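Oxetanocin-like protein (Pyrococcus furiosus, PDB 1XX7) probably hydrolyses 2'-deoxyribonucleoside 5'-phosphates to deoxyribonucleosides and phosphate, as a metal-dependent HD-domain 5'-deoxynucleotidase. Local coordinates at residues L28-P33 / A148-E153; E36-H41 / I74-E79; Y43-I48 / I130-D135; L134-Q139 / W155-D160. One frame throughout, in Å; residues are numbered along the deposited sequence.

The four contacts build one all-helical HD domain. Contacts 2 and 3 lie at its middle, centres about 11 Å apart; both use helix 38-58 and both supply ligands to the same nickel ion. Contact 4 continues along helix 123-145 from contact 3, shares Leu134 and Asp135 with it, and adds the short helix 157-161; those centres are about 10 Å apart. Contact 1 is peripheral, about 14 Å from contact 4 and about 20 Å from contact 3. Along the chain it closes a loop, from 28-33 to 148-153, that encloses contacts 2 and 3, which themselves interlock. Contacts 2 and 3 together bring metal ligands distant in sequence to one ion.

Contact 1: residues L28-P33 / A148-E153; sequences LIKGVP and AKNLSE
Lys30 and Asn150 face each other with CA atoms 7.0 Å apart, where helix 25-30 ends in a Schellman motif and meets the loop 148-153. The two side chains run antiparallel past one another, each seeking the other's main chain. Asn150 ND2 donates to Lys30 O at 2.7 Å (N-H...O 157°), in the carbonyl plane and on a lone pair. In return Lys30 NZ reaches Asn150 O at 2.7 Å, almost in line with the carbonyl. A bend at chi2 (-76°) swings CD to 3.3 Å from Asn150 O, while CG lies 3.7 Å from Leu151 CD2. Lysine suits the place because its methylenes pack on leucine before its charge reaches Glu153 OE2 tip to tip in a salt bridge, whose length is doubtful. Val32, which packs on Tyr143, touches Leu151 more loosely. An alanine in place of Lys30 would probably leave Asn150 O without its ammonium donor and open a gap beside Leu151 CD2. Lys149, beside Asn150, makes backbone bonds to a neighbouring subunit. Across these two segments the directional hold is thus polar, a pair of reciprocal bonds to main-chain oxygens, while Leu151 packs on Tyr143 and Trp27.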
loop_
_atom_site.group_PDB
_atom_site.type_symbol
_atom_site.label_atom_id
_atom_site.label_comp_id
_atom_site.label_asym_id
_atom_site.label_seq_id
_atom_site.Cartn_x
_atom_site.Cartn_y
_atom_site.Cartn_z
ATOM N N LEU A 28 8.625 -2.549 -9.810
ATOM C CA LEU A 28 8.197 -3.351 -8.706
ATOM C C LEU A 28 9.295 -4.308 -8.276
ATOM O O LEU A 28 9.595 -4.459 -7.077
ATOM C CB LEU A 28 6.911 -4.070 -9.113
ATOM C CG LEU A 28 6.174 -5.049 -8.222
ATOM C CD1 LEU A 28 4.743 -5.294 -8.707
ATOM C CD2 LEU A 28 6.960 -6.365 -8.173
ATOM N N ILE A 29 9.923 -4.900 -9.273
ATOM C CA ILE A 29 11.031 -5.792 -9.078
ATOM C C ILE A 29 12.300 -5.083 -8.536
ATOM O O ILE A 29 13.069 -5.693 -7.820
ATOM C CB ILE A 29 11.322 -6.570 -10.384
ATOM C CG1 ILE A 29 10.119 -7.487 -10.690
ATOM C CG2 ILE A 29 12.576 -7.422 -10.220
ATOM C CD1 ILE A 29 10.107 -8.093 -12.011
ATOM N N LYS A 30 12.505 -3.825 -8.918
ATOM C CA LYS A 30 13.494 -2.987 -8.336
ATOM C C LYS A 30 13.267 -2.632 -6.850
ATOM O O LYS A 30 14.172 -2.156 -6.217
ATOM C CB LYS A 30 13.630 -1.689 -9.120
ATOM C CG LYS A 30 14.281 -1.848 -10.455
ATOM C CD LYS A 30 15.761 -2.028 -10.282
ATOM C CE LYS A 30 16.461 -2.291 -11.570
ATOM N NZ LYS A 30 17.939 -2.051 -11.305
ATOM N N GLY A 31 12.068 -2.816 -6.318
ATOM C CA GLY A 31 11.792 -2.445 -4.937
ATOM C C GLY A 31 11.093 -1.118 -4.776
ATOM O O GLY A 31 10.922 -0.634 -3.659
ATOM N N VAL A 32 10.715 -0.490 -5.879
ATOM C CA VAL A 32 9.910 0.718 -5.784
ATOM C C VAL A 32 8.585 0.298 -5.137
ATOM O O VAL A 32 7.923 -0.610 -5.629
ATOM C CB VAL A 32 9.648 1.363 -7.129
ATOM C CG1 VAL A 32 8.598 2.550 -6.966
ATOM C CG2 VAL A 32 10.936 1.827 -7.751
ATOM N N PRO A 33 8.234 0.937 -4.002
ATOM C CA PRO A 33 7.163 0.461 -3.108
ATOM C C PRO A 33 5.688 0.498 -3.561
ATOM O O PRO A 33 4.888 -0.401 -3.167
ATOM C CB PRO A 33 7.361 1.308 -1.818
ATOM C CG PRO A 33 8.046 2.497 -2.215
ATOM C CD PRO A 33 8.954 2.107 -3.422
ATOM N N ALA A 148 14.618 5.799 -4.584
ATOM C CA ALA A 148 15.273 4.694 -5.300
ATOM C C ALA A 148 16.722 5.063 -5.691
ATOM O O ALA A 148 16.952 6.134 -6.234
ATOM C CB ALA A 148 14.489 4.324 -6.510
ATOM N N LYS A 149 17.673 4.162 -5.418
ATOM C CA LYS A 149 19.080 4.353 -5.785
ATOM C C LYS A 149 19.558 3.386 -6.879
ATOM O O LYS A 149 20.727 3.373 -7.199
ATOM C CB LYS A 149 19.984 4.189 -4.539
ATOM C CG LYS A 149 19.831 5.311 -3.505
ATOM C CD LYS A 149 20.803 5.118 -2.317
ATOM N N ASN A 150 18.642 2.587 -7.428
ATOM C CA ASN A 150 18.959 1.430 -8.252
ATOM C C ASN A 150 18.291 1.433 -9.646
ATOM O O ASN A 150 18.075 0.390 -10.240
ATOM C CB ASN A 150 18.597 0.154 -7.478
ATOM C CG ASN A 150 17.071 0.058 -7.079
ATOM O OD1 ASN A 150 16.291 1.028 -7.124
ATOM N ND2 ASN A 150 16.676 -1.131 -6.687
ATOM N N LEU A 151 17.992 2.615 -10.159
ATOM C CA LEU A 151 17.260 2.793 -11.406
ATOM C C LEU A 151 18.091 3.483 -12.527
ATOM O O LEU A 151 17.520 3.928 -13.505
ATOM C CB LEU A 151 16.027 3.688 -11.148
ATOM C CG LEU A 151 15.073 3.283 -10.026
ATOM C CD1 LEU A 151 13.833 4.170 -10.115
ATOM C CD2 LEU A 151 14.667 1.792 -10.130
ATOM N N SER A 152 19.415 3.572 -12.391
ATOM C CA SER A 152 20.260 4.272 -13.389
ATOM C C SER A 152 20.185 3.673 -14.802
ATOM O O SER A 152 20.274 4.386 -15.787
ATOM C CB SER A 152 21.728 4.271 -12.934
ATOM O OG SER A 152 22.246 2.942 -12.993
ATOM N N GLU A 153 20.041 2.363 -14.882
ATOM C CA GLU A 153 19.907 1.686 -16.148
ATOM C C GLU A 153 18.753 2.232 -17.015
ATOM O O GLU A 153 18.816 2.126 -18.259
ATOM C CB GLU A 153 19.668 0.186 -15.920
ATOM C CG GLU A 153 18.346 -0.072 -15.220
ATOM C CD GLU A 153 18.071 -1.517 -14.947
ATOM O OE1 GLU A 153 17.627 -2.238 -15.883
ATOM O OE2 GLU A 153 18.267 -1.922 -13.789
#

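Contact 2: residues E36-H41 / I74-E79; sequences ESVADH and IHDLGE. With NI (nickel (II) ion), chain G.
His41, His75 and Asp76 converge on one nickel ion, and the tight part of the contact is this coordination cluster. His41 binds through NE2 at 2.2 Å. His75 uses its NE2 as well, at 2.3 Å. Asp76 OD2 stands 2.1 Å from the nickel, and Asp132 completes the four protein ligands. They are the histidines and aspartates of the HD signature, two of them adjacent in sequence. The metal in the crystal is nickel, whereas manganese or cobalt is the probable cofactor. In His41, chi1 (164°) puts CG anti to the backbone N, on the side of the metal; Asp76 OD2 lies at the ring's edge, 3.2 Å from CD2 of His41. The ring and carboxylate planes are 25° apart. The two groups are close because both bind the metal, and no hydrogen bond joins them. The two imidazoles meet obliquely. The far nitrogen of His41, ND1, turns to Asp135, and His75 ND1 donates to Ala72 O, which, with the metal bonds, would help to hold the ring rotations.

The looser part is carried by Val38. Its CG1 rests 3.8 Å from Asp76 CB, and the oxygen Glu79 OE1 approaches that methyl at 3.6 Å, a contact of van der Waals kind alone. This side too is buried, and a compact branched valine lies across both acidic side chains, CG1 touching each. Ser37 and Asp40 form a capping box that starts helix 38-58 just before His41. Segment 74-79 links helix 65-74 to helix 79-82, with Tyr117 of helix 111-119 meeting the His75 ring and Val45 of helix 38-58 touching it.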
loop_
_atom_site.group_PDB
_atom_site.type_symbol
_atom_site.label_atom_id
_atom_site.label_comp_id
_atom_site.label_asym_id
_atom_site.label_seq_id
_atom_site.Cartn_x
_atom_site.Cartn_y
_atom_site.Cartn_z
ATOM N N GLU A 36 3.590 2.660 -10.187
ATOM C CA GLU A 36 2.529 2.990 -11.170
ATOM C C GLU A 36 1.964 1.763 -11.879
ATOM O O GLU A 36 2.601 0.752 -12.028
ATOM C CB GLU A 36 3.054 3.963 -12.208
ATOM C CG GLU A 36 4.279 3.415 -13.000
ATOM C CD GLU A 36 4.509 4.086 -14.327
ATOM O OE1 GLU A 36 3.779 5.066 -14.675
ATOM O OE2 GLU A 36 5.449 3.649 -15.011
ATOM N N SER A 37 0.723 1.878 -12.281
ATOM C CA SER A 37 0.084 0.918 -13.107
ATOM C C SER A 37 0.379 1.181 -14.593
ATOM O O SER A 37 0.948 2.235 -14.983
ATOM C CB SER A 37 -1.418 0.944 -12.825
ATOM O OG SER A 37 -2.027 2.105 -13.371
ATOM N N VAL A 38 -0.023 0.216 -15.417
ATOM C CA VAL A 38 0.129 0.343 -16.858
ATOM C C VAL A 38 -0.774 1.472 -17.410
ATOM O O VAL A 38 -0.406 2.167 -18.375
ATOM C CB VAL A 38 -0.132 -0.985 -17.563
ATOM C CG1 VAL A 38 -0.031 -0.825 -19.089
ATOM C CG2 VAL A 38 0.856 -2.020 -17.086
ATOM N N ALA A 39 -1.935 1.665 -16.783
ATOM C CA ALA A 39 -2.812 2.761 -17.127
ATOM C C ALA A 39 -2.237 4.124 -16.755
ATOM O O ALA A 39 -2.404 5.071 -17.504
ATOM C CB ALA A 39 -4.119 2.574 -16.480
ATOM N N ASP A 40 -1.619 4.223 -15.581
ATOM C CA ASP A 40 -0.889 5.428 -15.126
ATOM C C ASP A 40 0.139 5.840 -16.205
ATOM O O ASP A 40 0.224 6.992 -16.635
ATOM C CB ASP A 40 -0.132 5.123 -13.815
ATOM C CG ASP A 40 -1.003 5.203 -12.562
ATOM O OD1 ASP A 40 -1.964 6.055 -12.535
ATOM O OD2 ASP A 40 -0.714 4.391 -11.602
ATOM N N HIS A 41 0.935 4.848 -16.584
ATOM C CA HIS A 41 1.945 4.963 -17.582
ATOM C C HIS A 41 1.381 5.395 -18.914
ATOM O O HIS A 41 1.884 6.339 -19.505
ATOM C CB HIS A 41 2.617 3.593 -17.758
ATOM C CG HIS A 41 3.410 3.483 -18.992
ATOM N ND1 HIS A 41 4.477 4.308 -19.258
ATOM C CD2 HIS A 41 3.295 2.658 -20.059
ATOM C CE1 HIS A 41 5.003 3.988 -20.426
ATOM N NE2 HIS A 41 4.316 2.984 -20.925
ATOM N N ILE A 74 -3.782 2.613 -27.254
ATOM C CA ILE A 74 -3.848 1.139 -27.377
ATOM C C ILE A 74 -2.487 0.452 -27.165
ATOM O O ILE A 74 -2.419 -0.750 -27.062
ATOM C CB ILE A 74 -4.501 0.700 -28.708
ATOM C CG1 ILE A 74 -3.694 1.165 -29.922
ATOM C CG2 ILE A 74 -5.959 1.272 -28.806
ATOM C CD1 ILE A 74 -2.587 0.275 -30.341
ATOM N N HIS A 75 -1.400 1.216 -27.070
ATOM C CA HIS A 75 -0.091 0.606 -27.283
ATOM C C HIS A 75 0.320 -0.477 -26.254
ATOM O O HIS A 75 1.027 -1.424 -26.614
ATOM C CB HIS A 75 0.968 1.665 -27.460
ATOM C CG HIS A 75 1.591 2.101 -26.188
ATOM N ND1 HIS A 75 0.993 3.006 -25.346
ATOM C CD2 HIS A 75 2.739 1.720 -25.588
ATOM C CE1 HIS A 75 1.745 3.168 -24.274
ATOM N NE2 HIS A 75 2.819 2.414 -24.401
ATOM N N ASP A 76 -0.156 -0.366 -25.007
ATOM C CA ASP A 76 0.133 -1.354 -23.967
ATOM C C ASP A 76 -1.134 -2.079 -23.512
ATOM O O ASP A 76 -1.102 -2.797 -22.518
ATOM C CB ASP A 76 0.809 -0.689 -22.776
ATOM C CG ASP A 76 2.289 -0.451 -23.002
ATOM O OD1 ASP A 76 2.833 -0.950 -23.987
ATOM O OD2 ASP A 76 2.933 0.237 -22.186
ATOM N N LEU A 77 -2.220 -1.954 -24.282
ATOM C CA LEU A 77 -3.482 -2.568 -23.916
ATOM C C LEU A 77 -3.453 -4.116 -23.942
ATOM O O LEU A 77 -4.188 -4.768 -23.187
ATOM C CB LEU A 77 -4.563 -2.054 -24.844
ATOM C CG LEU A 77 -6.022 -2.333 -24.514
ATOM C CD1 LEU A 77 -6.385 -2.101 -22.999
ATOM C CD2 LEU A 77 -6.856 -1.442 -25.439
ATOM N N GLY A 78 -2.590 -4.685 -24.793
ATOM C CA GLY A 78 -2.330 -6.118 -24.793
ATOM C C GLY A 78 -1.770 -6.659 -23.469
ATOM O O GLY A 78 -1.864 -7.868 -23.193
ATOM N N GLU A 79 -1.214 -5.757 -22.655
ATOM C CA GLU A 79 -0.726 -6.104 -21.327
ATOM C C GLU A 79 -1.853 -6.387 -20.332
ATOM O O GLU A 79 -1.618 -7.020 -19.317
ATOM C CB GLU A 79 0.240 -5.023 -20.800
ATOM C CG GLU A 79 1.411 -4.850 -21.742
ATOM C CD GLU A 79 2.547 -3.983 -21.234
ATOM O OE1 GLU A 79 2.387 -3.181 -20.276
ATOM O OE2 GLU A 79 3.614 -4.088 -21.851
HETATM NI NI NI G . 4.341 1.739 -22.780
#

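Contact 3: residues Y43-I48 / I130-D135; sequences YRVAFI and IADKLD. With NI (nickel (II) ion), chain G.
Arg44 grips Asp135 across two helices that pass with their axes 8.4 Å apart. NE donates to OD1 at 2.8 Å (N-H...O 143°), using the anti lone pair of that oxygen, and the salt bridge is supplemented by weak bonds from NH2 to OD1 and to the backbone O of Asp135. Guanidinium and carboxylate planes stand 78° apart, so the carboxylate is not paired oxygen for nitrogen; instead one oxygen takes both donors. A bend at chi3 brings NE toward this partner. Beside the charges runs an apolar seam. Val45 CG2 lies 3.7 Å from Asp132 CA, and Ile48 CG2 meets Ala131 CB at 3.6 Å, where a side chain as small as alanine lets the helices approach closely. Ile48 CD1 reaches on to the Asp135 backbone, 3.7 Å from its N.

The helices 38-58 and 123-145 cross at 124° and belong to the helical core of the HD domain. The second of them supplies the last aspartate of the signature: Asp132 OD1 binds the nickel ion at 2.0 Å, and Val45 CG2 also packs near this oxygen. The other three ligands are His41, His75 and Asp76.

Further out, Asp135 OD2 accepts from His41 ND1, so a second-shell carboxylate probably helps to orient a metal-binding imidazole while its other oxygen is held by Arg44. Lys20 of a neighbouring subunit adds a salt bridge to Asp135 OD1. Arg44 NH1 is taken up by Glu142 and by the backbone O of Ile13 of that same neighbouring subunit.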
loop_
_atom_site.group_PDB
_atom_site.type_symbol
_atom_site.label_atom_id
_atom_site.label_comp_id
_atom_site.label_asym_id
_atom_site.label_seq_id
_atom_site.Cartn_x
_atom_site.Cartn_y
_atom_site.Cartn_z
ATOM N N TYR A 43 -1.573 6.690 -19.671
ATOM C CA TYR A 43 -2.078 8.049 -19.582
ATOM C C TYR A 43 -1.027 9.104 -19.929
ATOM O O TYR A 43 -1.294 10.023 -20.751
ATOM C CB TYR A 43 -2.642 8.395 -18.194
ATOM C CG TYR A 43 -2.941 9.855 -18.178
ATOM C CD1 TYR A 43 -4.016 10.357 -18.925
ATOM C CD2 TYR A 43 -2.112 10.737 -17.577
ATOM C CE1 TYR A 43 -4.263 11.710 -19.005
ATOM C CE2 TYR A 43 -2.350 12.121 -17.652
ATOM C CZ TYR A 43 -3.440 12.577 -18.378
ATOM O OH TYR A 43 -3.703 13.906 -18.502
ATOM N N ARG A 44 0.133 9.054 -19.259
ATOM C CA ARG A 44 1.161 10.096 -19.500
ATOM C C ARG A 44 1.839 9.946 -20.863
ATOM O O ARG A 44 2.281 10.950 -21.457
ATOM C CB ARG A 44 2.200 10.223 -18.388
ATOM C CG ARG A 44 2.866 11.586 -18.427
ATOM C CD ARG A 44 3.655 11.944 -17.218
ATOM N NE ARG A 44 4.800 11.069 -17.063
ATOM C CZ ARG A 44 5.717 11.181 -16.108
ATOM N NH1 ARG A 44 5.692 12.202 -15.263
ATOM N NH2 ARG A 44 6.694 10.296 -16.046
ATOM N N VAL A 45 1.900 8.724 -21.370
ATOM C CA VAL A 45 2.368 8.494 -22.756
ATOM C C VAL A 45 1.443 9.261 -23.780
ATOM O O VAL A 45 1.954 9.931 -24.689
ATOM C CB VAL A 45 2.462 6.969 -23.115
ATOM C CG1 VAL A 45 2.738 6.753 -24.604
ATOM C CG2 VAL A 45 3.548 6.309 -22.306
ATOM N N ALA A 46 0.110 9.131 -23.605
ATOM C CA ALA A 46 -0.871 9.863 -24.396
ATOM C C ALA A 46 -0.663 11.348 -24.236
ATOM O O ALA A 46 -0.562 12.079 -25.252
ATOM C CB ALA A 46 -2.297 9.478 -24.021
ATOM N N PHE A 47 -0.520 11.790 -22.968
ATOM C CA PHE A 47 -0.209 13.184 -22.698
ATOM C C PHE A 47 1.071 13.689 -23.395
ATOM O O PHE A 47 1.103 14.804 -23.926
ATOM C CB PHE A 47 -0.152 13.488 -21.190
ATOM C CG PHE A 47 0.180 14.905 -20.890
ATOM C CD1 PHE A 47 -0.782 15.872 -20.939
ATOM C CD2 PHE A 47 1.482 15.296 -20.627
ATOM C CE1 PHE A 47 -0.447 17.226 -20.688
ATOM C CE2 PHE A 47 1.788 16.620 -20.370
ATOM C CZ PHE A 47 0.814 17.579 -20.388
ATOM N N ILE A 48 2.146 12.918 -23.300
ATOM C CA ILE A 48 3.424 13.352 -23.823
ATOM C C ILE A 48 3.337 13.377 -25.350
ATOM O O ILE A 48 3.871 14.288 -25.984
ATOM C CB ILE A 48 4.589 12.418 -23.379
ATOM C CG1 ILE A 48 4.874 12.586 -21.892
ATOM C CG2 ILE A 48 5.877 12.681 -24.228
ATOM C CD1 ILE A 48 5.661 11.470 -21.305
ATOM N N ILE A 130 8.927 7.377 -28.751
ATOM C CA ILE A 130 9.622 8.408 -28.027
ATOM C C ILE A 130 8.887 8.780 -26.731
ATOM O O ILE A 130 9.497 8.915 -25.701
ATOM C CB ILE A 130 9.863 9.637 -28.908
ATOM C CG1 ILE A 130 10.959 9.310 -29.918
ATOM C CG2 ILE A 130 10.348 10.836 -28.058
ATOM C CD1 ILE A 130 11.051 10.319 -31.040
ATOM N N ALA A 131 7.581 8.961 -26.813
ATOM C CA ALA A 131 6.774 9.356 -25.643
ATOM C C ALA A 131 6.832 8.298 -24.543
ATOM O O ALA A 131 6.893 8.592 -23.381
ATOM C CB ALA A 131 5.307 9.592 -26.077
ATOM N N ASP A 132 6.761 7.051 -24.958
ATOM C CA ASP A 132 6.801 5.926 -24.061
ATOM C C ASP A 132 8.108 5.841 -23.228
ATOM O O ASP A 132 8.095 5.648 -21.994
ATOM C CB ASP A 132 6.610 4.681 -24.899
ATOM C CG ASP A 132 6.506 3.449 -24.062
ATOM O OD1 ASP A 132 5.513 3.281 -23.363
ATOM O OD2 ASP A 132 7.435 2.647 -24.078
ATOM N N LYS A 133 9.223 6.004 -23.934
ATOM C CA LYS A 133 10.539 6.046 -23.328
ATOM C C LYS A 133 10.735 7.250 -22.462
ATOM O O LYS A 133 11.363 7.156 -21.415
ATOM C CB LYS A 133 11.603 5.958 -24.425
ATOM C CG LYS A 133 11.653 4.533 -25.027
ATOM C CD LYS A 133 12.349 4.487 -26.366
ATOM C CE LYS A 133 12.430 3.049 -26.902
ATOM N NZ LYS A 133 12.771 2.084 -25.787
ATOM N N LEU A 134 10.201 8.392 -22.882
ATOM C CA LEU A 134 10.262 9.609 -22.053
ATOM C C LEU A 134 9.468 9.501 -20.753
ATOM O O LEU A 134 9.925 9.955 -19.732
ATOM C CB LEU A 134 9.812 10.825 -22.837
ATOM C CG LEU A 134 10.765 11.216 -23.981
ATOM C CD1 LEU A 134 10.270 12.498 -24.604
ATOM C CD2 LEU A 134 12.198 11.358 -23.525
ATOM N N ASP A 135 8.271 8.921 -20.807
ATOM C CA ASP A 135 7.510 8.680 -19.605
ATOM C C ASP A 135 8.343 7.829 -18.596
ATOM O O ASP A 135 8.433 8.174 -17.429
ATOM C CB ASP A 135 6.217 7.950 -19.914
ATOM C CG ASP A 135 5.512 7.499 -18.663
ATOM O OD1 ASP A 135 5.023 8.363 -17.886
ATOM O OD2 ASP A 135 5.480 6.281 -18.445
HETATM NI NI NI G . 4.341 1.739 -22.780
#

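Contact 4: residues L134-Q139 / W155-D160; sequences LDMIIQ and WNALED
Ile137 is the main bump of this contact, received between Trp155, Ala157 and Leu158. Its CG2 sits over one face of the indole, offset toward the rim and 3.5 Å from CE3. Measured to the centroid of the six-membered ring the distance is 3.9 Å, 26° off the normal, a CH-pi contact. The other branch runs elsewhere: chi1 (-61°) sets CG1 of Ile137 anti to the carbonyl carbon, and the extended chi2 carries CD1 on to the start of the opposing helix, 3.7 Å from Leu158 N and close to Leu158 CG and Ala157 CB as well. A beta-branched side chain suits the place because its two arms serve two surfaces at once.

The contact joins helix 123-145 of the all-helical HD domain to the weakly bonded helix 157-161, which follows it after a loop. Although the CB of Trp155 points away from its partner helix, the indole folds back to offer its face, and NE1 is hydrogen-bonded to Glu144 OE2 of helix 123-145. An alanine in place of Ile137 would probably open a gap between the indole face and Leu158, leaving the tryptophan ring freer to shift.

Met136 makes a second, smaller bump. Its chain bends at chi3 (77°), putting CE 3.9 Å from Ala157 CB, a methyl small enough to meet both Met136 and Ile137. Around this packing, helix 171-179 brings Val177 against Ile137 and Ile174 against Leu158, while Met136 also lies on Trp27 of helix 25-30 and on Phe154.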
loop_
_atom_site.group_PDB
_atom_site.type_symbol
_atom_site.label_atom_id
_atom_site.label_comp_id
_atom_site.label_asym_id
_atom_site.label_seq_id
_atom_site.Cartn_x
_atom_site.Cartn_y
_atom_site.Cartn_z
ATOM N N LEU A 134 10.201 8.392 -22.882
ATOM C CA LEU A 134 10.262 9.609 -22.053
ATOM C C LEU A 134 9.468 9.501 -20.753
ATOM O O LEU A 134 9.925 9.955 -19.732
ATOM C CB LEU A 134 9.812 10.825 -22.837
ATOM C CG LEU A 134 10.765 11.216 -23.981
ATOM C CD1 LEU A 134 10.270 12.498 -24.604
ATOM C CD2 LEU A 134 12.198 11.358 -23.525
ATOM N N ASP A 135 8.271 8.921 -20.807
ATOM C CA ASP A 135 7.510 8.680 -19.605
ATOM C C ASP A 135 8.343 7.829 -18.596
ATOM O O ASP A 135 8.433 8.174 -17.429
ATOM C CB ASP A 135 6.217 7.950 -19.914
ATOM C CG ASP A 135 5.512 7.499 -18.663
ATOM O OD1 ASP A 135 5.023 8.363 -17.886
ATOM O OD2 ASP A 135 5.480 6.281 -18.445
ATOM N N MET A 136 8.948 6.752 -19.090
ATOM C CA MET A 136 9.793 5.835 -18.295
ATOM C C MET A 136 11.001 6.482 -17.642
ATOM O O MET A 136 11.262 6.251 -16.492
ATOM C CB MET A 136 10.260 4.650 -19.134
ATOM C CG MET A 136 10.802 3.529 -18.273
ATOM S SD MET A 136 11.333 2.033 -19.175
ATOM C CE MET A 136 12.910 2.746 -19.770
ATOM N N ILE A 137 11.719 7.304 -18.393
ATOM C CA ILE A 137 12.939 7.885 -17.938
ATOM C C ILE A 137 12.627 8.946 -16.928
ATOM O O ILE A 137 13.339 9.087 -15.919
ATOM C CB ILE A 137 13.763 8.546 -19.104
ATOM C CG1 ILE A 137 14.150 7.520 -20.164
ATOM C CG2 ILE A 137 15.056 9.181 -18.560
ATOM C CD1 ILE A 137 14.651 8.189 -21.423
ATOM N N ILE A 138 11.586 9.714 -17.201
ATOM C CA ILE A 138 11.164 10.752 -16.283
ATOM C C ILE A 138 10.584 10.132 -15.007
ATOM O O ILE A 138 10.829 10.648 -13.930
ATOM C CB ILE A 138 10.173 11.748 -16.933
ATOM C CG1 ILE A 138 10.857 12.546 -18.045
ATOM C CG2 ILE A 138 9.645 12.732 -15.891
ATOM C CD1 ILE A 138 9.861 13.318 -19.006
ATOM N N GLN A 139 9.853 9.024 -15.147
ATOM C CA GLN A 139 9.358 8.276 -14.003
ATOM C C GLN A 139 10.490 7.753 -13.132
ATOM O O GLN A 139 10.382 7.775 -11.915
ATOM C CB GLN A 139 8.441 7.125 -14.435
ATOM C CG GLN A 139 7.720 6.440 -13.243
ATOM C CD GLN A 139 6.863 7.414 -12.478
ATOM O OE1 GLN A 139 5.907 7.976 -13.033
ATOM N NE2 GLN A 139 7.215 7.662 -11.208
ATOM N N TRP A 155 17.798 5.105 -17.644
ATOM C CA TRP A 155 18.275 6.225 -18.433
ATOM C C TRP A 155 18.960 5.815 -19.740
ATOM O O TRP A 155 19.173 6.650 -20.624
ATOM C CB TRP A 155 19.248 7.009 -17.585
ATOM C CG TRP A 155 18.588 7.583 -16.366
ATOM C CD1 TRP A 155 18.304 6.943 -15.175
ATOM C CD2 TRP A 155 18.131 8.928 -16.216
ATOM N NE1 TRP A 155 17.707 7.815 -14.306
ATOM C CE2 TRP A 155 17.588 9.041 -14.922
ATOM C CE3 TRP A 155 18.114 10.048 -17.062
ATOM C CZ2 TRP A 155 17.035 10.228 -14.458
ATOM C CZ3 TRP A 155 17.575 11.208 -16.604
ATOM C CH2 TRP A 155 17.038 11.298 -15.315
ATOM N N ASN A 156 19.313 4.534 -19.862
ATOM C CA ASN A 156 19.945 4.036 -21.074
ATOM C C ASN A 156 18.983 4.120 -22.263
ATOM O O ASN A 156 19.416 4.049 -23.419
ATOM C CB ASN A 156 20.466 2.586 -20.886
ATOM C CG ASN A 156 21.620 2.491 -19.878
ATOM O OD1 ASN A 156 22.329 3.472 -19.626
ATOM N ND2 ASN A 156 21.816 1.293 -19.306
ATOM N N ALA A 157 17.684 4.274 -21.989
ATOM C CA ALA A 157 16.702 4.426 -23.064
ATOM C C ALA A 157 16.872 5.754 -23.828
ATOM O O ALA A 157 16.430 5.844 -24.959
ATOM C CB ALA A 157 15.240 4.258 -22.544
ATOM N N LEU A 158 17.505 6.761 -23.226
ATOM C CA LEU A 158 17.879 7.968 -23.976
ATOM C C LEU A 158 18.654 7.600 -25.255
ATOM O O LEU A 158 18.383 8.161 -26.330
ATOM C CB LEU A 158 18.725 8.919 -23.144
ATOM C CG LEU A 158 18.040 9.923 -22.241
ATOM C CD1 LEU A 158 19.064 10.633 -21.333
ATOM C CD2 LEU A 158 17.262 10.939 -23.053
ATOM N N GLU A 159 19.585 6.645 -25.145
ATOM C CA GLU A 159 20.398 6.215 -26.290
ATOM C C GLU A 159 19.542 5.663 -27.430
ATOM O O GLU A 159 19.904 5.788 -28.588
ATOM C CB GLU A 159 21.405 5.130 -25.877
ATOM C CG GLU A 159 22.371 5.500 -24.736
ATOM C CD GLU A 159 23.055 4.267 -24.087
ATOM O OE1 GLU A 159 22.608 3.110 -24.343
ATOM O OE2 GLU A 159 24.036 4.466 -23.308
ATOM N N ASP A 160 18.419 5.030 -27.093
ATOM C CA ASP A 160 17.529 4.419 -28.099
ATOM C C ASP A 160 16.742 5.464 -28.949
ATOM O O ASP A 160 16.198 5.130 -30.000
ATOM C CB ASP A 160 16.489 3.488 -27.444
ATOM C CG ASP A 160 17.082 2.494 -26.445
ATOM O OD1 ASP A 160 18.337 2.404 -26.287
ATOM O OD2 ASP A 160 16.240 1.795 -25.808
#